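Local coordinates for protein Ribose/Galactose Isomerase (PDB 3ONO) that probably interconverts aldose and ketose sugar phosphates, as a putative ribose/galactose isomerase of the LacAB/RpiB family, at residues I178-E181 against L182-T185; T190-Q193 against E194-A198. All coordinates share one frame; numbering follows the deposited sequence.

Contact 1. Residues I178-E181 against L182-T185; sequences IDQE and LVKT
Asp179 and Leu182 meet where the chain turns into helix 180-186. Asp179 occupies the N-cap: its CG lies anti to the backbone N (chi1 169°), which carries the carboxylate forward to the first turn, where OD1 accepts from Glu181 N at 3.2 Å. The N-H comes from above the carboxylate plane, 74° out of it. The backbone O of Asp179 faces Leu182 N and Val183 N through two weak bonds, and regular helical bonding takes hold one residue later, with Lys184 N on Gln180 O at 2.9 Å and Thr185 N on Glu181 O at 3.1 Å.

Next to the cap, Ile178, Leu182 and Val183 form a small apolar cluster. Ile178 directs its CG2 branch at both CD1 of Leu182 (3.8 Å) and CG2 of Val183 (3.8 Å), and its side chain crosses each of theirs at about a right angle. Val183 can offer CG2 because that methyl stands beside its own backbone N while CG1 is turned to the carbonyl side. Val167 and Val163 of a second subunit pack on Ile178 and Leu182, respectively.

On another side of the turn, Lys184 runs extended as far as CE and then bends at chi4 (72°). Its CG passes 3.2 Å from Gln180 O, and the bend brings NZ back to 3.5 Å from Gln180 CB. The chemistry is that of a helix start: one carboxylate serves an early N-H and, if ionised, would probably also be favoured by the helix dipole, while the aliphatic branches join the turn to a subunit interface.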
loop_
_atom_site.group_PDB
_atom_site.type_symbol
_atom_site.label_atom_id
_atom_site.label_comp_id
_atom_site.label_asym_id
_atom_site.label_seq_id
_atom_site.Cartn_x
_atom_site.Cartn_y
_atom_site.Cartn_z
ATOM N N ILE A 178 -4.243 15.592 -33.672
ATOM C CA ILE A 178 -4.439 16.196 -32.349
ATOM C C ILE A 178 -4.623 17.697 -32.548
ATOM O O ILE A 178 -4.115 18.259 -33.501
ATOM C CB ILE A 178 -3.213 15.933 -31.455
ATOM C CG1 ILE A 178 -3.045 14.423 -31.259
ATOM C CG2 ILE A 178 -3.338 16.671 -30.099
ATOM C CD1 ILE A 178 -1.768 14.046 -30.512
ATOM N N ASP A 179 -5.376 18.346 -31.664
ATOM C CA ASP A 179 -5.468 19.805 -31.690
ATOM C C ASP A 179 -4.056 20.348 -31.711
ATOM O O ASP A 179 -3.268 20.075 -30.813
ATOM C CB ASP A 179 -6.203 20.294 -30.425
ATOM C CG ASP A 179 -6.111 21.808 -30.213
ATOM O OD1 ASP A 179 -5.902 22.582 -31.175
ATOM O OD2 ASP A 179 -6.289 22.234 -29.056
ATOM N N GLN A 180 -3.704 21.100 -32.757
ATOM C CA GLN A 180 -2.300 21.478 -32.878
ATOM C C GLN A 180 -1.838 22.441 -31.802
ATOM O O GLN A 180 -0.644 22.550 -31.534
ATOM C CB GLN A 180 -1.987 22.027 -34.285
ATOM C CG GLN A 180 -2.178 20.991 -35.401
ATOM C CD GLN A 180 -1.240 19.796 -35.247
ATOM O OE1 GLN A 180 -1.602 18.771 -34.640
ATOM N NE2 GLN A 180 -0.023 19.931 -35.769
ATOM N N GLU A 181 -2.770 23.142 -31.171
ATOM C CA GLU A 181 -2.417 23.946 -30.000
ATOM C C GLU A 181 -1.774 23.060 -28.911
ATOM O O GLU A 181 -0.812 23.454 -28.261
ATOM C CB GLU A 181 -3.662 24.610 -29.407
ATOM C CG GLU A 181 -3.755 26.131 -29.571
ATOM C CD GLU A 181 -4.254 26.825 -28.282
ATOM O OE1 GLU A 181 -5.494 26.977 -28.086
ATOM O OE2 GLU A 181 -3.392 27.212 -27.457
ATOM N N LEU A 182 -2.337 21.878 -28.710
ATOM C CA LEU A 182 -1.794 20.959 -27.712
ATOM C C LEU A 182 -0.380 20.564 -28.077
ATOM O O LEU A 182 0.490 20.547 -27.223
ATOM C CB LEU A 182 -2.635 19.696 -27.587
ATOM C CG LEU A 182 -4.012 19.804 -26.945
ATOM C CD1 LEU A 182 -4.724 18.476 -27.098
ATOM C CD2 LEU A 182 -3.909 20.184 -25.454
ATOM N N VAL A 183 -0.138 20.244 -29.346
ATOM C CA VAL A 183 1.186 19.756 -29.706
ATOM C C VAL A 183 2.208 20.886 -29.626
ATOM O O VAL A 183 3.340 20.677 -29.167
ATOM C CB VAL A 183 1.209 19.104 -31.092
ATOM C CG1 VAL A 183 2.555 18.416 -31.315
ATOM C CG2 VAL A 183 0.051 18.104 -31.227
ATOM N N LYS A 184 1.826 22.082 -30.083
ATOM C CA LYS A 184 2.719 23.236 -29.977
ATOM C C LYS A 184 3.137 23.479 -28.529
ATOM O O LYS A 184 4.312 23.768 -28.239
ATOM C CB LYS A 184 2.064 24.505 -30.541
ATOM C CG LYS A 184 1.812 24.471 -32.023
ATOM C CD LYS A 184 1.069 25.745 -32.454
ATOM C CE LYS A 184 0.965 25.857 -33.966
ATOM N NZ LYS A 184 -0.009 24.879 -34.517
ATOM N N THR A 185 2.176 23.377 -27.620
ATOM C CA THR A 185 2.467 23.563 -26.198
ATOM C C THR A 185 3.410 22.465 -25.724
ATOM O O THR A 185 4.378 22.729 -25.017
ATOM C CB THR A 185 1.185 23.568 -25.351
ATOM O OG1 THR A 185 0.407 24.735 -25.686
ATOM C CG2 THR A 185 1.536 23.583 -23.839
#

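Contact 2. Residues T190-Q193 against E194-A198; sequences TQFQ and ECFFA
Gln193 and Phe197, one helical turn apart, lie side by side and point the same way. CB of Gln193 stands 3.9 Å from CD2 of Phe197, and CG of Gln193 is 4.1 Å from CE2 of Phe197, so the aliphatic part of the glutamine runs along one side of the ring. The amide plane is turned 81° from the ring plane. Phe197 has CG beside its backbone N (chi1 -73°), which swings the ring back over the preceding turn and leaves CD2 3.3 Å from Gln193 O. CD2 of the adjacent Phe196 lies over the centre of one face of the Phe197 ring, 3.6 Å above its plane.

Phe192 and Phe196 make a second pair, also side by side and pointing the same way, with CE2 of Phe192 4.0 Å from CB of Phe196. Behind both pairs run the helix bonds, Phe196 N to Phe192 O and Phe197 N to Gln193 O, each 2.9 Å.

Further out, Val187 O accepts from Gln193 NE2 and fixes the far end of the extended chain. Gln191 NE2 is likewise bonded to Asp46 OD2 and Gly40 O, tying the start of the helix to the loop after strand 35-38. Phe192 packs on Met57, Ile60 and Leu61 of helix 51-63; Phe196 bridges from Ile60 to Ile205 and Val209 of helix 203-212, where Phe197 also rests on Val209 and Lys210.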
loop_
_atom_site.group_PDB
_atom_site.type_symbol
_atom_site.label_atom_id
_atom_site.label_comp_id
_atom_site.label_asym_id
_atom_site.label_seq_id
_atom_site.Cartn_x
_atom_site.Cartn_y
_atom_site.Cartn_z
ATOM N N THR A 190 12.252 25.155 -23.779
ATOM C CA THR A 190 13.659 25.024 -24.138
ATOM C C THR A 190 14.234 23.673 -23.716
ATOM O O THR A 190 15.009 23.073 -24.466
ATOM C CB THR A 190 14.527 26.165 -23.547
ATOM O OG1 THR A 190 14.372 26.201 -22.122
ATOM C CG2 THR A 190 14.117 27.495 -24.115
ATOM N N GLN A 191 13.858 23.182 -22.534
ATOM C CA GLN A 191 14.401 21.894 -22.079
ATOM C C GLN A 191 13.877 20.733 -22.943
ATOM O O GLN A 191 14.599 19.772 -23.199
ATOM C CB GLN A 191 14.199 21.652 -20.569
ATOM C CG GLN A 191 12.760 21.535 -20.116
ATOM C CD GLN A 191 12.165 22.866 -19.707
ATOM O OE1 GLN A 191 12.593 23.923 -20.181
ATOM N NE2 GLN A 191 11.175 22.825 -18.816
ATOM N N PHE A 192 12.642 20.823 -23.425
ATOM C CA PHE A 192 12.144 19.772 -24.314
ATOM C C PHE A 192 12.890 19.797 -25.642
ATOM O O PHE A 192 13.374 18.771 -26.129
ATOM C CB PHE A 192 10.644 19.910 -24.589
ATOM C CG PHE A 192 10.119 18.880 -25.556
ATOM C CD1 PHE A 192 9.692 17.640 -25.092
ATOM C CD2 PHE A 192 10.089 19.130 -26.918
ATOM C CE1 PHE A 192 9.225 16.679 -25.966
ATOM C CE2 PHE A 192 9.621 18.170 -27.807
ATOM C CZ PHE A 192 9.189 16.940 -27.325
ATOM N N GLN A 193 12.968 20.981 -26.236
ATOM C CA GLN A 193 13.591 21.118 -27.548
ATOM C C GLN A 193 15.060 20.693 -27.518
ATOM O O GLN A 193 15.547 20.047 -28.446
ATOM C CB GLN A 193 13.433 22.544 -28.063
ATOM C CG GLN A 193 11.991 22.882 -28.417
ATOM C CD GLN A 193 11.803 24.334 -28.769
ATOM O OE1 GLN A 193 12.737 24.997 -29.220
ATOM N NE2 GLN A 193 10.586 24.841 -28.573
ATOM N N GLU A 194 15.756 21.033 -26.438
ATOM C CA GLU A 194 17.171 20.717 -26.341
ATOM C C GLU A 194 17.392 19.210 -26.362
ATOM O O GLU A 194 18.309 18.717 -27.018
ATOM C CB GLU A 194 17.774 21.328 -25.075
ATOM C CG GLU A 194 19.287 21.203 -25.002
ATOM C CD GLU A 194 19.864 21.750 -23.704
ATOM O OE1 GLU A 194 19.119 22.425 -22.957
ATOM O OE2 GLU A 194 21.063 21.500 -23.434
ATOM N N CYS A 195 16.550 18.477 -25.634
ATOM C CA CYS A 195 16.632 17.025 -25.622
ATOM C C CYS A 195 16.243 16.481 -26.998
ATOM O O CYS A 195 16.993 15.727 -27.611
ATOM C CB CYS A 195 15.713 16.448 -24.531
ATOM S SG CYS A 195 15.505 14.649 -24.577
ATOM N N PHE A 196 15.079 16.888 -27.493
ATOM C CA PHE A 196 14.558 16.341 -28.734
ATOM C C PHE A 196 15.507 16.532 -29.920
ATOM O O PHE A 196 15.881 15.579 -30.603
ATOM C CB PHE A 196 13.204 16.969 -29.077
ATOM C CG PHE A 196 12.667 16.534 -30.401
ATOM C CD1 PHE A 196 12.199 15.245 -30.577
ATOM C CD2 PHE A 196 12.657 17.406 -31.493
ATOM C CE1 PHE A 196 11.709 14.831 -31.819
ATOM C CE2 PHE A 196 12.163 17.009 -32.723
ATOM C CZ PHE A 196 11.691 15.732 -32.902
ATOM N N PHE A 197 15.879 17.773 -30.173
ATOM C CA PHE A 197 16.671 18.063 -31.360
ATOM C C PHE A 197 18.074 17.454 -31.322
ATOM O O PHE A 197 18.648 17.127 -32.367
ATOM C CB PHE A 197 16.699 19.564 -31.635
ATOM C CG PHE A 197 15.400 20.091 -32.174
ATOM C CD1 PHE A 197 14.884 19.607 -33.366
ATOM C CD2 PHE A 197 14.690 21.060 -31.491
ATOM C CE1 PHE A 197 13.690 20.085 -33.869
ATOM C CE2 PHE A 197 13.496 21.537 -31.981
ATOM C CZ PHE A 197 12.993 21.048 -33.180
ATOM N N ALA A 198 18.611 17.288 -30.124
ATOM C CA ALA A 198 19.930 16.705 -29.942
ATOM C C ALA A 198 19.941 15.203 -30.194
ATOM O O ALA A 198 20.970 14.635 -30.570
ATOM C CB ALA A 198 20.442 16.998 -28.541
#

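Overall arrangement
Contacts 1 and 2 lie in series near the C-terminal end of the chain, on the consecutive helices 180-186 and 190-199, with centres about 17 Å apart and nearest atoms about 6 Å apart without touching. Both helices pack on the same two elements, helix 51-63 and helix 203-212. Contact 1 is farther from the centre of the chain and includes the loop residues and N-cap ahead of its helix, with small aliphatic branches and a second subunit alongside. Contact 2 is helical throughout, spanning nearly all of helix 190-199: its buried phenylalanines face the two shared helices, its glutamines bond to loops, and no other chain of the assembly touches it. Each is only partly buried.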